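Local coordinates for chemotaxis signal transduction protein (Thermoanaerobacter tengcongensis, PDB 2QDL) that probably serves as the CheW scaffold of bacterial chemotaxis, coupling chemoreceptors to the histidine kinase CheA, at residues Val38-Ile43 / Phe49-Ile54; Ile84-Glu87 / Lys92-Leu95; Leu19-Tyr24 / Gly73-Ser78. All coordinates share one frame; numbering follows the deposited sequence.

Contact 1. Residues Val38-Ile43 / Phe49-Ile54; sequences VSITKI and FIEGII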
loop_
_atom_site.group_PDB
_atom_site.type_symbol
_atom_site.label_atom_id
_atom_site.label_comp_id
_atom_site.label_asym_id
_atom_site.label_seq_id
_atom_site.Cartn_x
_atom_site.Cartn_y
_atom_site.Cartn_z
ATOM N N VAL A 38 0.695 -13.398 -8.103
ATOM C CA VAL A 38 0.543 -14.826 -8.394
ATOM C C VAL A 38 1.105 -15.723 -7.266
ATOM O O VAL A 38 2.018 -15.328 -6.498
ATOM C CB VAL A 38 1.139 -15.231 -9.797
ATOM C CG1 VAL A 38 1.159 -16.740 -9.966
ATOM C CG2 VAL A 38 0.318 -14.634 -10.921
ATOM N N SER A 39 0.532 -16.929 -7.189
ATOM C CA SER A 39 0.909 -17.940 -6.189
ATOM C C SER A 39 0.840 -17.413 -4.757
ATOM O O SER A 39 1.787 -17.525 -3.974
ATOM C CB SER A 39 2.264 -18.568 -6.528
ATOM O OG SER A 39 2.076 -19.700 -7.382
ATOM N N ILE A 40 -0.300 -16.817 -4.438
ATOM C CA ILE A 40 -0.644 -16.538 -3.053
ATOM C C ILE A 40 -1.266 -17.827 -2.515
ATOM O O ILE A 40 -2.179 -18.383 -3.120
ATOM C CB ILE A 40 -1.581 -15.303 -2.887
ATOM C CG1 ILE A 40 -0.922 -14.062 -3.510
ATOM C CG2 ILE A 40 -1.860 -15.029 -1.410
ATOM C CD1 ILE A 40 -1.811 -12.887 -3.548
ATOM N N THR A 41 -0.702 -18.330 -1.424
ATOM C CA THR A 41 -1.229 -19.520 -0.802
ATOM C C THR A 41 -2.109 -19.075 0.341
ATOM O O THR A 41 -1.649 -18.419 1.285
ATOM C CB THR A 41 -0.111 -20.476 -0.311
ATOM O OG1 THR A 41 0.807 -20.725 -1.383
ATOM C CG2 THR A 41 -0.708 -21.810 0.161
ATOM N N LYS A 42 -3.382 -19.430 0.241
ATOM C CA LYS A 42 -4.345 -19.077 1.259
ATOM C C LYS A 42 -4.040 -19.839 2.541
ATOM O O LYS A 42 -3.733 -21.031 2.509
ATOM C CB LYS A 42 -5.773 -19.354 0.780
ATOM C CG LYS A 42 -6.158 -18.556 -0.482
ATOM C CD LYS A 42 -7.586 -18.888 -0.922
ATOM C CE LYS A 42 -8.054 -17.978 -2.050
ATOM N NZ LYS A 42 -9.508 -18.210 -2.333
ATOM N N ILE A 43 -4.120 -19.131 3.657
ATOM C CA ILE A 43 -3.850 -19.708 4.967
ATOM C C ILE A 43 -5.158 -19.838 5.763
ATOM O O ILE A 43 -5.844 -18.828 5.968
ATOM C CB ILE A 43 -2.858 -18.842 5.754
ATOM C CG1 ILE A 43 -1.571 -18.606 4.946
ATOM C CG2 ILE A 43 -2.596 -19.439 7.158
ATOM C CD1 ILE A 43 -0.785 -19.855 4.526
ATOM N N PHE A 49 -9.336 -10.495 4.675
ATOM C CA PHE A 49 -8.463 -9.486 4.047
ATOM C C PHE A 49 -7.001 -9.933 3.983
ATOM O O PHE A 49 -6.222 -9.359 3.237
ATOM C CB PHE A 49 -8.604 -8.100 4.708
ATOM C CG PHE A 49 -8.019 -8.018 6.077
ATOM C CD1 PHE A 49 -8.835 -8.116 7.204
ATOM C CD2 PHE A 49 -6.656 -7.829 6.263
ATOM C CE1 PHE A 49 -8.291 -8.034 8.495
ATOM C CE2 PHE A 49 -6.116 -7.758 7.554
ATOM C CZ PHE A 49 -6.945 -7.866 8.670
ATOM N N ILE A 50 -6.636 -10.951 4.779
ATOM C CA ILE A 50 -5.352 -11.637 4.621
ATOM C C ILE A 50 -5.475 -12.691 3.531
ATOM O O ILE A 50 -5.912 -13.824 3.775
ATOM C CB ILE A 50 -4.853 -12.307 5.907
ATOM C CG1 ILE A 50 -4.998 -11.369 7.121
ATOM C CG2 ILE A 50 -3.400 -12.814 5.712
ATOM C CD1 ILE A 50 -3.833 -10.450 7.323
ATOM N N GLU A 51 -5.091 -12.315 2.318
ATOM C CA GLU A 51 -5.272 -13.204 1.181
ATOM C C GLU A 51 -4.484 -14.485 1.362
ATOM O O GLU A 51 -4.892 -15.544 0.887
ATOM C CB GLU A 51 -4.848 -12.519 -0.125
ATOM C CG GLU A 51 -5.293 -13.295 -1.376
ATOM C CD GLU A 51 -6.819 -13.419 -1.478
ATOM O OE1 GLU A 51 -7.523 -12.511 -0.978
ATOM O OE2 GLU A 51 -7.300 -14.415 -2.069
ATOM N N GLY A 52 -3.322 -14.375 2.014
ATOM C CA GLY A 52 -2.464 -15.518 2.204
ATOM C C GLY A 52 -1.012 -15.171 2.284
ATOM O O GLY A 52 -0.640 -14.095 2.735
ATOM N N ILE A 53 -0.180 -16.090 1.836
ATOM C CA ILE A 53 1.225 -15.862 1.894
ATOM C C ILE A 53 1.903 -16.150 0.574
ATOM O O ILE A 53 1.407 -16.921 -0.240
ATOM C CB ILE A 53 1.894 -16.640 3.089
ATOM C CG1 ILE A 53 1.463 -16.041 4.425
ATOM C CG2 ILE A 53 3.390 -16.498 3.041
ATOM C CD1 ILE A 53 1.817 -16.907 5.607
ATOM N N ILE A 54 3.034 -15.491 0.367
ATOM C CA ILE A 54 3.936 -15.812 -0.736
ATOM C C ILE A 54 5.307 -16.245 -0.183
ATOM O O ILE A 54 5.730 -15.857 0.913
ATOM C CB ILE A 54 4.091 -14.639 -1.759
ATOM C CG1 ILE A 54 4.571 -13.350 -1.062
ATOM C CG2 ILE A 54 2.782 -14.435 -2.549
ATOM C CD1 ILE A 54 5.148 -12.322 -2.023
HETATM O O HOH W 1 -4.974 -16.531 4.197
#
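Ile40 carries CG2 anti to its backbone N and CG1 beside that N (chi1 -57°), and this divides the side chain among three residues of strand 50-56: CG2 lies against Gly52 CA and the CG of Glu51, while CG1 meets Ile54 CG2 at 3.8 Å. In Ile54, chi1 of 56° puts CG1 between N and carbonyl carbon and leaves CG2 beside N; the residue also packs on Ile61, Val63, Ile83 and Ile85. A valine in place of Ile40 would probably leave a gap beside Glu51 CG, where the CD1 methyl now rests. The backbones meet in a single antiparallel bridge, Thr41 N giving a nearly straight bond of 2.8 Å to Ile53 O and Ile53 N returning one to Thr41 O. Just before the bridge the strand makes a classic beta bulge, Glu51 and Gly52 both facing Val63 of strand 59-65, and the loop 38-43 crosses the strand steeply at its other edge, in one of the beta-barrel halves of the CheW-like fold. Gly52 sits with CA 3.2 Å from Thr41 O, where a CB would clash. Lys42 and Glu51 run side by side, NZ and OE2 4.4 Å apart, beyond a salt bridge; OE1 of Glu51 pairs with Lys68. The side chains of Ile43 and Ile53 meet at an angle, Ile43 CG1 3.8 Å from Ile53 CD1, and a water bridges Ile43 N and Ile50 O.

Contact 2. Residues Ile84-Glu87 / Lys92-Leu95; sequences IIVE and KAGL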
loop_
_atom_site.group_PDB
_atom_site.type_symbol
_atom_site.label_atom_id
_atom_site.label_comp_id
_atom_site.label_asym_id
_atom_site.label_seq_id
_atom_site.Cartn_x
_atom_site.Cartn_y
_atom_site.Cartn_z
ATOM N N ILE A 84 3.038 -5.289 -3.962
ATOM C CA ILE A 84 4.031 -4.326 -3.469
ATOM C C ILE A 84 4.550 -4.802 -2.132
ATOM O O ILE A 84 3.778 -4.952 -1.164
ATOM C CB ILE A 84 3.435 -2.919 -3.299
ATOM C CG1 ILE A 84 2.802 -2.449 -4.631
ATOM C CG2 ILE A 84 4.484 -1.956 -2.797
ATOM C CD1 ILE A 84 2.137 -1.102 -4.547
ATOM N N ILE A 85 5.855 -5.044 -2.086
ATOM C CA ILE A 85 6.515 -5.454 -0.848
ATOM C C ILE A 85 6.891 -4.229 -0.042
ATOM O O ILE A 85 7.613 -3.336 -0.510
ATOM C CB ILE A 85 7.741 -6.348 -1.092
ATOM C CG1 ILE A 85 7.414 -7.486 -2.075
ATOM C CG2 ILE A 85 8.388 -6.843 0.251
ATOM C CD1 ILE A 85 6.301 -8.419 -1.654
ATOM N N VAL A 86 6.367 -4.184 1.173
ATOM C CA VAL A 86 6.649 -3.103 2.105
ATOM C C VAL A 86 7.226 -3.708 3.424
ATOM O O VAL A 86 7.434 -4.918 3.537
ATOM C CB VAL A 86 5.357 -2.234 2.370
ATOM C CG1 VAL A 86 4.773 -1.692 1.046
ATOM C CG2 VAL A 86 4.303 -3.033 3.150
ATOM N N GLU A 87 7.485 -2.850 4.400
ATOM C CA GLU A 87 7.987 -3.274 5.706
ATOM C C GLU A 87 7.143 -2.588 6.756
ATOM O O GLU A 87 6.951 -1.397 6.695
ATOM C CB GLU A 87 9.454 -2.888 5.877
ATOM C CG GLU A 87 9.999 -3.262 7.224
ATOM C CD GLU A 87 11.378 -2.658 7.499
ATOM O OE1 GLU A 87 11.503 -1.445 7.841
ATOM O OE2 GLU A 87 12.341 -3.427 7.385
ATOM N N LYS A 92 8.523 -7.861 6.683
ATOM C CA LYS A 92 8.054 -7.790 5.301
ATOM C C LYS A 92 6.559 -8.127 5.157
ATOM O O LYS A 92 6.060 -9.082 5.761
ATOM C CB LYS A 92 8.878 -8.693 4.384
ATOM C CG LYS A 92 10.309 -8.230 4.168
ATOM C CD LYS A 92 10.850 -8.642 2.791
ATOM C CE LYS A 92 12.324 -8.218 2.582
ATOM N NZ LYS A 92 12.663 -6.860 3.162
ATOM N N ALA A 93 5.862 -7.335 4.344
ATOM C CA ALA A 93 4.447 -7.548 4.056
ATOM C C ALA A 93 4.204 -7.248 2.580
ATOM O O ALA A 93 5.006 -6.542 1.948
ATOM C CB ALA A 93 3.578 -6.665 4.973
ATOM N N GLY A 94 3.142 -7.838 2.020
ATOM C CA GLY A 94 2.751 -7.632 0.637
ATOM C C GLY A 94 1.364 -7.011 0.554
ATOM O O GLY A 94 0.444 -7.389 1.295
ATOM N N LEU A 95 1.219 -6.029 -0.326
ATOM C CA LEU A 95 -0.068 -5.367 -0.558
ATOM C C LEU A 95 -0.437 -5.606 -2.018
ATOM O O LEU A 95 0.352 -5.289 -2.924
ATOM C CB LEU A 95 0.027 -3.860 -0.274
ATOM C CG LEU A 95 0.747 -3.350 0.993
ATOM C CD1 LEU A 95 0.661 -1.847 1.055
ATOM C CD2 LEU A 95 0.134 -3.923 2.238
#
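Val86 overlaps two side chains of the opposite strand at once: its CG2 methyl stands 4.1 Å from Ala93 CB, and its CG1 methyl meets Leu95 CD1 at about the same separation. The division follows from chi1 of -56°, which sets CG1 anti to the carbonyl carbon and tucks CG2 between N and carbonyl carbon, beside the CB of Ala93. Leu95 crosses Val86 at about a right angle, so the contact is of one methyl with another and not of two chains lying lengthwise. On the reverse face, Ile85 lies opposite Gly94, and its CG2 turns instead to the aliphatic part of Lys92, touching CD at 4.0 Å. This one methylene of the exposed lysine borders Ile85, whose other neighbours include Glu33 and Val35 of strand 33-36.

Between these two layers of side chains runs an antiparallel ladder, the two arms of a beta hairpin. Ile84 with Leu95 and Val86 with Ala93 are hydrogen-bonded pairs; Ile85 with Gly94 and Glu87 with Lys92 are non-hydrogen-bonded. Val86 N reaches Ala93 O at 2.8 Å, whereas the return bond from Ala93 N, 3.0 Å long, approaches Val86 O from above its carbonyl plane, 43° out of it. Between the paired rungs, Ile85 CA and Gly94 CA direct C-H groups at the carbonyl oxygens of Ala93 and Ile84.

Both arms continue the sheet outward. Ile85 bonds through its backbone to His32 and Glu33, at strand 33-36, while Gly94 bonds to Pro62 and Ile64 of the parallel strand 59-65. The hairpin gives its Val86, Ala93 and Leu95 face to the hydrophobic core of the CheW-like domain: Val86 and Leu95 together pack against Leu26 of strand 22-27, Leu141 and Leu144 also touch Leu95, and Phe145 meets Ala93.

Contact 3. Residues Leu19-Tyr24 / Gly73-Ser78; sequences LAEELY and GKRGKS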
loop_
_atom_site.group_PDB
_atom_site.type_symbol
_atom_site.label_atom_id
_atom_site.label_comp_id
_atom_site.label_asym_id
_atom_site.label_seq_id
_atom_site.Cartn_x
_atom_site.Cartn_y
_atom_site.Cartn_z
ATOM N N LEU A 19 -6.885 0.843 -7.080
ATOM C CA LEU A 19 -7.737 -0.190 -6.481
ATOM C C LEU A 19 -9.154 0.098 -6.995
ATOM O O LEU A 19 -9.721 1.127 -6.654
ATOM C CB LEU A 19 -7.708 -0.145 -4.947
ATOM C CG LEU A 19 -6.365 -0.439 -4.252
ATOM C CD1 LEU A 19 -6.503 -0.201 -2.743
ATOM C CD2 LEU A 19 -5.899 -1.859 -4.568
ATOM N N ALA A 20 -9.692 -0.789 -7.834
ATOM C CA ALA A 20 -10.971 -0.553 -8.517
ATOM C C ALA A 20 -10.895 0.824 -9.200
ATOM O O ALA A 20 -9.937 1.093 -9.949
ATOM C CB ALA A 20 -12.177 -0.661 -7.555
ATOM N N GLU A 21 -11.846 1.716 -8.940
ATOM C CA GLU A 21 -11.807 2.973 -9.689
ATOM C C GLU A 21 -11.040 4.108 -8.951
ATOM O O GLU A 21 -11.213 5.286 -9.274
ATOM C CB GLU A 21 -13.225 3.402 -10.150
ATOM C CG GLU A 21 -13.986 2.338 -11.025
ATOM C CD GLU A 21 -14.792 1.328 -10.186
ATOM O OE1 GLU A 21 -15.298 1.734 -9.118
ATOM O OE2 GLU A 21 -14.912 0.135 -10.583
ATOM N N GLU A 22 -10.180 3.753 -7.988
ATOM C CA GLU A 22 -9.578 4.766 -7.108
ATOM C C GLU A 22 -8.036 4.725 -7.100
ATOM O O GLU A 22 -7.431 3.670 -7.359
ATOM C CB GLU A 22 -10.143 4.658 -5.681
ATOM C CG GLU A 22 -11.669 4.733 -5.575
ATOM C CD GLU A 22 -12.184 4.350 -4.190
ATOM O OE1 GLU A 22 -11.385 3.845 -3.356
ATOM O OE2 GLU A 22 -13.399 4.558 -3.926
ATOM N N LEU A 23 -7.423 5.869 -6.814
ATOM C CA LEU A 23 -5.955 6.005 -6.841
ATOM C C LEU A 23 -5.409 6.087 -5.435
ATOM O O LEU A 23 -5.967 6.796 -4.594
ATOM C CB LEU A 23 -5.509 7.254 -7.624
ATOM C CG LEU A 23 -5.872 7.211 -9.115
ATOM C CD1 LEU A 23 -5.465 8.520 -9.782
ATOM C CD2 LEU A 23 -5.256 6.018 -9.840
ATOM N N TYR A 24 -4.345 5.330 -5.188
ATOM C CA TYR A 24 -3.692 5.306 -3.893
ATOM C C TYR A 24 -2.210 5.474 -4.127
ATOM O O TYR A 24 -1.719 5.169 -5.226
ATOM C CB TYR A 24 -4.027 3.987 -3.148
ATOM C CG TYR A 24 -5.488 3.961 -2.760
ATOM C CD1 TYR A 24 -6.461 3.533 -3.656
ATOM C CD2 TYR A 24 -5.898 4.439 -1.523
ATOM C CE1 TYR A 24 -7.803 3.548 -3.319
ATOM C CE2 TYR A 24 -7.246 4.441 -1.168
ATOM C CZ TYR A 24 -8.181 4.009 -2.076
ATOM O OH TYR A 24 -9.491 4.046 -1.735
ATOM N N GLY A 73 -14.911 -1.876 -3.715
ATOM C CA GLY A 73 -15.460 -2.824 -4.676
ATOM C C GLY A 73 -14.404 -3.773 -5.210
ATOM O O GLY A 73 -13.270 -3.362 -5.524
ATOM N N LYS A 74 -14.776 -5.051 -5.340
ATOM C CA LYS A 74 -13.812 -6.085 -5.742
ATOM C C LYS A 74 -13.688 -6.175 -7.248
ATOM O O LYS A 74 -13.941 -7.229 -7.837
ATOM C CB LYS A 74 -14.168 -7.450 -5.123
ATOM C CG LYS A 74 -14.361 -7.427 -3.580
ATOM C CD LYS A 74 -13.207 -6.715 -2.855
ATOM C CE LYS A 74 -13.441 -6.626 -1.349
ATOM N NZ LYS A 74 -14.541 -5.708 -0.940
ATOM N N ARG A 75 -13.295 -5.057 -7.874
ATOM C CA ARG A 75 -13.093 -5.021 -9.338
ATOM C C ARG A 75 -11.712 -4.438 -9.624
ATOM O O ARG A 75 -11.170 -3.720 -8.804
ATOM C CB ARG A 75 -14.153 -4.145 -10.025
ATOM C CG ARG A 75 -15.563 -4.332 -9.474
ATOM C CD ARG A 75 -16.571 -3.379 -10.082
ATOM N NE ARG A 75 -16.434 -2.021 -9.564
ATOM C CZ ARG A 75 -16.915 -1.602 -8.393
ATOM N NH1 ARG A 75 -17.552 -2.433 -7.588
ATOM N NH2 ARG A 75 -16.763 -0.336 -8.025
ATOM N N GLY A 76 -11.168 -4.747 -10.796
ATOM C CA GLY A 76 -9.961 -4.060 -11.300
ATOM C C GLY A 76 -8.788 -5.005 -11.487
ATOM O O GLY A 76 -7.769 -4.632 -12.051
ATOM N N LYS A 77 -8.938 -6.239 -11.019
ATOM C CA LYS A 77 -7.850 -7.198 -11.140
ATOM C C LYS A 77 -7.610 -7.609 -12.591
ATOM O O LYS A 77 -8.557 -7.878 -13.323
ATOM C CB LYS A 77 -8.098 -8.464 -10.316
ATOM C CG LYS A 77 -6.829 -9.303 -10.267
ATOM C CD LYS A 77 -7.018 -10.727 -9.977
ATOM C CE LYS A 77 -5.668 -11.384 -10.169
ATOM N NZ LYS A 77 -5.755 -12.831 -10.162
ATOM N N SER A 78 -6.339 -7.717 -12.964
ATOM C CA SER A 78 -5.927 -8.204 -14.278
ATOM C C SER A 78 -4.463 -8.691 -14.213
ATOM O O SER A 78 -3.890 -8.848 -13.140
ATOM C CB SER A 78 -6.046 -7.085 -15.312
ATOM O OG SER A 78 -4.952 -6.173 -15.166
#
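A type II' beta turn, Leu19 to Glu22, joins strands 12-19 and 22-27 in one of the barrel halves of the CheW-like fold, and its tip meets the loop that follows helix 66-70. Ala20 and Glu21, the two central residues of the turn, make the contact. Ala20 adopts the positive phi of the second position in such a turn, and its CB rests against the backbone of the loop, 3.6 Å from Gly73 O and close to Arg75 O as well. Its CA also directs a C-H group at Arg75 O, an oxygen that accepts a hydrogen bond from Lys67 of the helix, while Ala20 N is hydrogen-bonded to the side-chain OD2 of Asp98.

The charged part of the contact lies farther out, at the surface. Glu21 bends at chi2 (88°) and Arg75 at chi3 (-75°), and these kinks bring carboxylate and guanidinium together edge to edge, their planes only 4° apart. Such a side-on, two-point salt bridge fixes the rotation of both groups at once, because each carboxylate oxygen has its own N-H donor. On the loop side, a CB on Gly73 would clash with Arg75 NH1, and the lack of a side chain there makes room for the guanidinium. In the salt bridge itself, Arg75 NH2 lies 2.8 Å from Glu21 OE1 and Arg75 NE 2.8 Å from Glu21 OE2, both oxygens using their syn lone pairs.

Overall arrangement
From the N terminus, the chain first passes the turn 19-24, whose partner 73-78 arrives 49 residues later; contact 3 therefore closes a long loop holding strands 33-36, 50-56 and 59-65 and helix 66-70. Contact 1 is nested inside it, a short closure folding the loop after strand 33-36 back on strand 50-56. Contact 2 opens only after contact 3 has closed, as a local hairpin. Here order along the chain does not set proximity: contacts 1 and 2, in series, touch through Ile54 CD1 and Ile85 CD1, 4.1 Å apart, whereas contact 3, centred about 18 Å from the centre of each, ties the opening hairpin to the post-helix loop. All three reach the same mixed sheet.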